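Local atomic coordinates of esterase (Rhizomucor miehei CAU432, PDB entry 4WY8), a protein that probably hydrolyses carboxylic esters as a fungal carboxylesterase of the alpha/beta hydrolase fold. Residues 82-87 / 111-116; 186-191 / 251-256. All coordinates share one frame; numbering follows the deposited sequence.

Interaction 1 (82-87 / 111-116); sequences PPIVFF and ARAAVI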
loop_
_atom_site.group_PDB
_atom_site.type_symbol
_atom_site.label_atom_id
_atom_site.label_comp_id
_atom_site.label_asym_id
_atom_site.label_seq_id
_atom_site.Cartn_x
_atom_site.Cartn_y
_atom_site.Cartn_z
ATOM N N PRO A 82 17.016 12.147 -8.189
ATOM C CA PRO A 82 15.941 12.853 -7.474
ATOM C C PRO A 82 16.291 13.040 -5.995
ATOM O O PRO A 82 16.897 12.168 -5.369
ATOM C CB PRO A 82 14.712 11.945 -7.641
ATOM C CG PRO A 82 15.243 10.598 -8.145
ATOM C CD PRO A 82 16.565 10.894 -8.831
ATOM N N PRO A 83 15.946 14.204 -5.444
ATOM C CA PRO A 83 16.259 14.413 -4.036
ATOM C C PRO A 83 15.061 14.109 -3.152
ATOM O O PRO A 83 13.926 14.475 -3.469
ATOM C CB PRO A 83 16.641 15.895 -3.983
ATOM C CG PRO A 83 15.786 16.526 -5.055
ATOM C CD PRO A 83 15.513 15.448 -6.109
ATOM N N ILE A 84 15.314 13.368 -2.086
ATOM C CA ILE A 84 14.327 13.121 -1.064
ATOM C C ILE A 84 14.802 13.788 0.204
ATOM O O ILE A 84 15.783 13.355 0.801
ATOM C CB ILE A 84 14.149 11.615 -0.810
ATOM C CG1 ILE A 84 13.709 10.900 -2.083
ATOM C CG2 ILE A 84 13.155 11.344 0.335
ATOM C CD1 ILE A 84 13.644 9.381 -1.917
ATOM N N VAL A 85 14.106 14.831 0.631
ATOM C CA VAL A 85 14.445 15.484 1.869
ATOM C C VAL A 85 13.677 14.804 2.994
ATOM O O VAL A 85 12.445 14.786 3.011
ATOM C CB VAL A 85 14.121 16.984 1.829
ATOM C CG1 VAL A 85 14.674 17.646 3.065
ATOM C CG2 VAL A 85 14.739 17.619 0.581
ATOM N N PHE A 86 14.424 14.257 3.943
ATOM C CA PHE A 86 13.865 13.344 4.930
ATOM C C PHE A 86 13.907 13.954 6.316
ATOM O O PHE A 86 14.950 14.443 6.746
ATOM C CB PHE A 86 14.632 12.006 4.901
ATOM C CG PHE A 86 13.978 10.917 5.688
ATOM C CD1 PHE A 86 14.227 10.787 7.056
ATOM C CD2 PHE A 86 13.134 10.010 5.074
ATOM C CE1 PHE A 86 13.627 9.785 7.800
ATOM C CE2 PHE A 86 12.518 8.994 5.826
ATOM C CZ PHE A 86 12.780 8.886 7.193
ATOM N N PHE A 87 12.777 13.902 7.014
ATOM C CA PHE A 87 12.662 14.366 8.401
ATOM C C PHE A 87 12.317 13.200 9.336
ATOM O O PHE A 87 11.264 12.519 9.197
ATOM C CB PHE A 87 11.616 15.479 8.523
ATOM C CG PHE A 87 11.718 16.519 7.438
ATOM C CD1 PHE A 87 12.906 17.205 7.221
ATOM C CD2 PHE A 87 10.632 16.799 6.623
ATOM C CE1 PHE A 87 13.012 18.156 6.189
ATOM C CE2 PHE A 87 10.724 17.754 5.615
ATOM C CZ PHE A 87 11.920 18.430 5.395
ATOM N N ALA A 111 15.299 3.458 -4.004
ATOM C CA ALA A 111 14.751 4.519 -4.843
ATOM C C ALA A 111 15.797 5.041 -5.818
ATOM O O ALA A 111 15.459 5.727 -6.780
ATOM C CB ALA A 111 14.215 5.668 -3.979
ATOM N N ARG A 112 17.060 4.693 -5.576
ATOM C CA ARG A 112 18.184 5.254 -6.335
ATOM C C ARG A 112 18.091 6.772 -6.313
ATOM O O ARG A 112 18.024 7.423 -7.352
ATOM C CB ARG A 112 18.218 4.714 -7.777
ATOM C CG ARG A 112 18.628 3.249 -7.837
ATOM C CD ARG A 112 18.942 2.760 -9.258
ATOM N NE ARG A 112 20.074 3.474 -9.842
ATOM C CZ ARG A 112 21.344 3.167 -9.599
ATOM N NH1 ARG A 112 21.639 2.162 -8.781
ATOM N NH2 ARG A 112 22.312 3.865 -10.162
ATOM N N ALA A 113 18.052 7.316 -5.106
ATOM C CA ALA A 113 17.832 8.735 -4.902
ATOM C C ALA A 113 18.909 9.268 -4.000
ATOM O O ALA A 113 19.626 8.483 -3.364
ATOM C CB ALA A 113 16.462 8.975 -4.290
ATOM N N ALA A 114 19.056 10.589 -3.961
ATOM C CA ALA A 114 19.843 11.224 -2.916
ATOM C C ALA A 114 18.913 11.507 -1.755
ATOM O O ALA A 114 17.966 12.293 -1.885
ATOM C CB ALA A 114 20.502 12.522 -3.404
ATOM N N VAL A 115 19.146 10.855 -0.626
ATOM C CA VAL A 115 18.337 11.174 0.537
ATOM C C VAL A 115 19.049 12.260 1.339
ATOM O O VAL A 115 20.214 12.126 1.745
ATOM C CB VAL A 115 18.051 9.941 1.402
ATOM C CG1 VAL A 115 17.208 10.327 2.559
ATOM C CG2 VAL A 115 17.310 8.890 0.574
ATOM N N ILE A 116 18.349 13.370 1.511
ATOM C CA ILE A 116 18.883 14.510 2.223
ATOM C C ILE A 116 18.247 14.574 3.608
ATOM O O ILE A 116 17.103 14.991 3.785
ATOM C CB ILE A 116 18.643 15.787 1.417
ATOM C CG1 ILE A 116 19.333 15.634 0.047
ATOM C CG2 ILE A 116 19.186 16.990 2.143
ATOM C CD1 ILE A 116 18.884 16.630 -0.978
#
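Ile84 and Ala113 meet where two parallel strands begin to pair: the tip CD1 of Ile84 lies 3.7 Å from Ala113 CB and also reaches Ala111 CB at the end of helix 101-111. CG1 stands anti to the carbonyl carbon (chi1 -59°) and the chain runs on extended, which sends CD1 back toward these alanines. Further along the same face, Val115 CG1 packs 3.9 Å from Phe86 CB. On the other face Ile116 CD1 touches Pro83 CB at 3.8 Å. Four backbone bonds join the strands; the first, Ala114 N to Pro82 O (3.0 Å), is the most bent at 149°, and the last is Phe86 N to Ile116 O (2.8 Å). The contact loosens on its outer side, where the ring of partly exposed Pro82 brings CD only to 4.0 Å from Arg112 O, and exposed Arg112, just after the helix, turns its side chain away. Pro83 and Ile116 lean on Val142 of helix 130-143, Ile84 and Ala111 on helix 301-322; strand 159-163 bonds to the far edge of 83-87, and helix 101-111 makes the beta-alpha-beta crossover to 114-118.

Interaction 2 (186-191 / 251-256); sequences KGQVLI and PRALVI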
loop_
_atom_site.group_PDB
_atom_site.type_symbol
_atom_site.label_atom_id
_atom_site.label_comp_id
_atom_site.label_asym_id
_atom_site.label_seq_id
_atom_site.Cartn_x
_atom_site.Cartn_y
_atom_site.Cartn_z
ATOM N N LYS A 186 7.388 18.527 -4.819
ATOM C CA LYS A 186 6.552 17.782 -5.756
ATOM C C LYS A 186 5.772 16.624 -5.175
ATOM O O LYS A 186 4.954 15.995 -5.874
ATOM C CB LYS A 186 7.414 17.243 -6.915
ATOM C CG LYS A 186 8.352 18.275 -7.517
ATOM C CD LYS A 186 7.563 19.479 -8.053
ATOM C CE LYS A 186 8.515 20.558 -8.591
ATOM N NZ LYS A 186 7.791 21.807 -8.990
ATOM N N GLY A 187 6.046 16.284 -3.925
ATOM C CA GLY A 187 5.380 15.149 -3.312
ATOM C C GLY A 187 5.688 15.120 -1.837
ATOM O O GLY A 187 6.753 15.570 -1.398
ATOM N N GLN A 188 4.758 14.589 -1.058
ATOM C CA GLN A 188 4.995 14.469 0.367
ATOM C C GLN A 188 4.650 13.042 0.768
ATOM O O GLN A 188 3.616 12.511 0.347
ATOM C CB GLN A 188 4.161 15.504 1.152
ATOM C CG GLN A 188 2.663 15.350 0.992
ATOM C CD GLN A 188 1.856 16.453 1.686
ATOM O OE1 GLN A 188 2.088 16.761 2.860
ATOM N NE2 GLN A 188 0.858 17.013 0.973
ATOM N N VAL A 189 5.542 12.401 1.522
ATOM C CA VAL A 189 5.276 11.061 2.063
ATOM C C VAL A 189 5.161 11.098 3.568
ATOM O O VAL A 189 6.160 11.387 4.265
ATOM C CB VAL A 189 6.377 10.038 1.704
ATOM C CG1 VAL A 189 6.078 8.682 2.363
ATOM C CG2 VAL A 189 6.553 9.921 0.174
ATOM N N LEU A 190 3.964 10.800 4.078
ATOM C CA LEU A 190 3.713 10.891 5.520
ATOM C C LEU A 190 3.539 9.502 6.141
ATOM O O LEU A 190 2.538 8.821 5.925
ATOM C CB LEU A 190 2.474 11.748 5.813
ATOM C CG LEU A 190 2.300 13.106 5.120
ATOM C CD1 LEU A 190 1.024 13.790 5.629
ATOM C CD2 LEU A 190 3.503 14.010 5.317
ATOM N N ILE A 191 4.544 9.076 6.891
ATOM C CA ILE A 191 4.532 7.767 7.518
ATOM C C ILE A 191 4.106 7.891 8.964
ATOM O O ILE A 191 4.812 8.500 9.768
ATOM C CB ILE A 191 5.907 7.103 7.456
ATOM C CG1 ILE A 191 6.403 7.065 6.009
ATOM C CG2 ILE A 191 5.854 5.704 8.060
ATOM C CD1 ILE A 191 7.846 6.601 5.878
ATOM N N PRO A 251 1.256 19.444 -2.138
ATOM C CA PRO A 251 1.849 18.448 -3.041
ATOM C C PRO A 251 1.193 17.069 -2.964
ATOM O O PRO A 251 0.649 16.676 -1.930
ATOM C CB PRO A 251 3.323 18.408 -2.601
ATOM C CG PRO A 251 3.561 19.755 -1.964
ATOM C CD PRO A 251 2.259 20.057 -1.248
ATOM N N ARG A 252 1.184 16.376 -4.092
ATOM C CA ARG A 252 0.766 14.968 -4.191
ATOM C C ARG A 252 1.253 14.158 -2.963
ATOM O O ARG A 252 2.432 14.226 -2.589
ATOM C CB ARG A 252 1.319 14.385 -5.500
ATOM C CG ARG A 252 1.125 12.902 -5.724
ATOM C CD ARG A 252 1.773 12.478 -7.077
ATOM N NE ARG A 252 2.225 11.083 -7.054
ATOM C CZ ARG A 252 1.448 10.053 -7.358
ATOM N NH1 ARG A 252 0.185 10.268 -7.717
ATOM N NH2 ARG A 252 1.921 8.806 -7.291
ATOM N N ALA A 253 0.340 13.439 -2.314
ATOM C CA ALA A 253 0.609 12.904 -0.978
ATOM C C ALA A 253 0.404 11.405 -0.865
ATOM O O ALA A 253 -0.553 10.853 -1.416
ATOM C CB ALA A 253 -0.283 13.594 0.044
ATOM N N LEU A 254 1.293 10.767 -0.107
ATOM C CA LEU A 254 1.130 9.375 0.320
ATOM C C LEU A 254 1.111 9.354 1.843
ATOM O O LEU A 254 2.077 9.762 2.483
ATOM C CB LEU A 254 2.250 8.487 -0.241
ATOM C CG LEU A 254 2.365 7.030 0.260
ATOM C CD1 LEU A 254 1.112 6.220 -0.066
ATOM C CD2 LEU A 254 3.639 6.319 -0.295
ATOM N N VAL A 255 -0.012 8.923 2.414
ATOM C CA VAL A 255 -0.181 8.898 3.859
ATOM C C VAL A 255 -0.316 7.445 4.287
ATOM O O VAL A 255 -1.241 6.733 3.853
ATOM C CB VAL A 255 -1.417 9.713 4.304
ATOM C CG1 VAL A 255 -1.527 9.771 5.852
ATOM C CG2 VAL A 255 -1.329 11.115 3.743
ATOM N N ILE A 256 0.639 6.992 5.092
ATOM C CA ILE A 256 0.670 5.598 5.532
ATOM C C ILE A 256 0.419 5.517 7.026
ATOM O O ILE A 256 1.119 6.167 7.811
ATOM C CB ILE A 256 2.021 4.931 5.177
ATOM C CG1 ILE A 256 2.170 4.828 3.662
ATOM C CG2 ILE A 256 2.105 3.518 5.748
ATOM C CD1 ILE A 256 3.601 4.642 3.242
HETATM O O HOH W 1 2.027 17.680 -6.734
#
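Segments 186-191 and 251-256 pair in parallel, Gln188 opposite Ala253 through Ile191 opposite Ile256, their strand axes 6° apart, with four backbone bonds, the first from Gln188 N to Arg252 O (2.8 Å) and the last from Ile256 N to Leu190 O (2.8 Å). Gln188 adds a fifth from its side chain: NE2 donates to Pro251 O at 2.9 Å, nearly straight (164°), with the acceptor close to the plane of the Gln188 amide. CG sits between the backbone N and the carbonyl carbon (chi1 62°), which swings the extended chain across to the neighbouring strand, CG lying against Ala253 CB at 3.6 Å. Further along this face, Leu190 CD1 meets Val255 CG2 at 4.0 Å, and helix 165-179 packs over Gln188 and Leu190. The other face is looser, Val189 CG1 standing 4.3 Å from Leu254 CD2; Trp313 of helix 301-322 touches both residues. Pro251 CB rests on Gly187 N, 3.7 Å away. The Arg252 guanidinium leads away, NE hydrogen-bonded to Thr317 and NH1 in salt bridges with Asp280 and with Glu305 of the second subunit. Such parallel strands, with helices on both faces, are characteristic of the central sheet of an alpha/beta hydrolase.

Overall arrangement
Interactions 1 and 2 belong to one mixed sheet, their centres about 13 Å apart and their nearest atoms about 5 Å apart without touching. Strand 159-163 lies between them, bonding to 83-87 on one edge and to 188-191 on the other, so the two strand pairs and this middle strand form five consecutive parallel strands. The middle strand leads into Ser164, the probable nucleophile on a GxSxG elbow, which with His291 and Asp261 has the geometry of a catalytic triad. Phe86 of interaction 1 touches the elbow residues, whereas Ile191 of interaction 2 comes near them without contact. Helix 301-322 packs against both contacts.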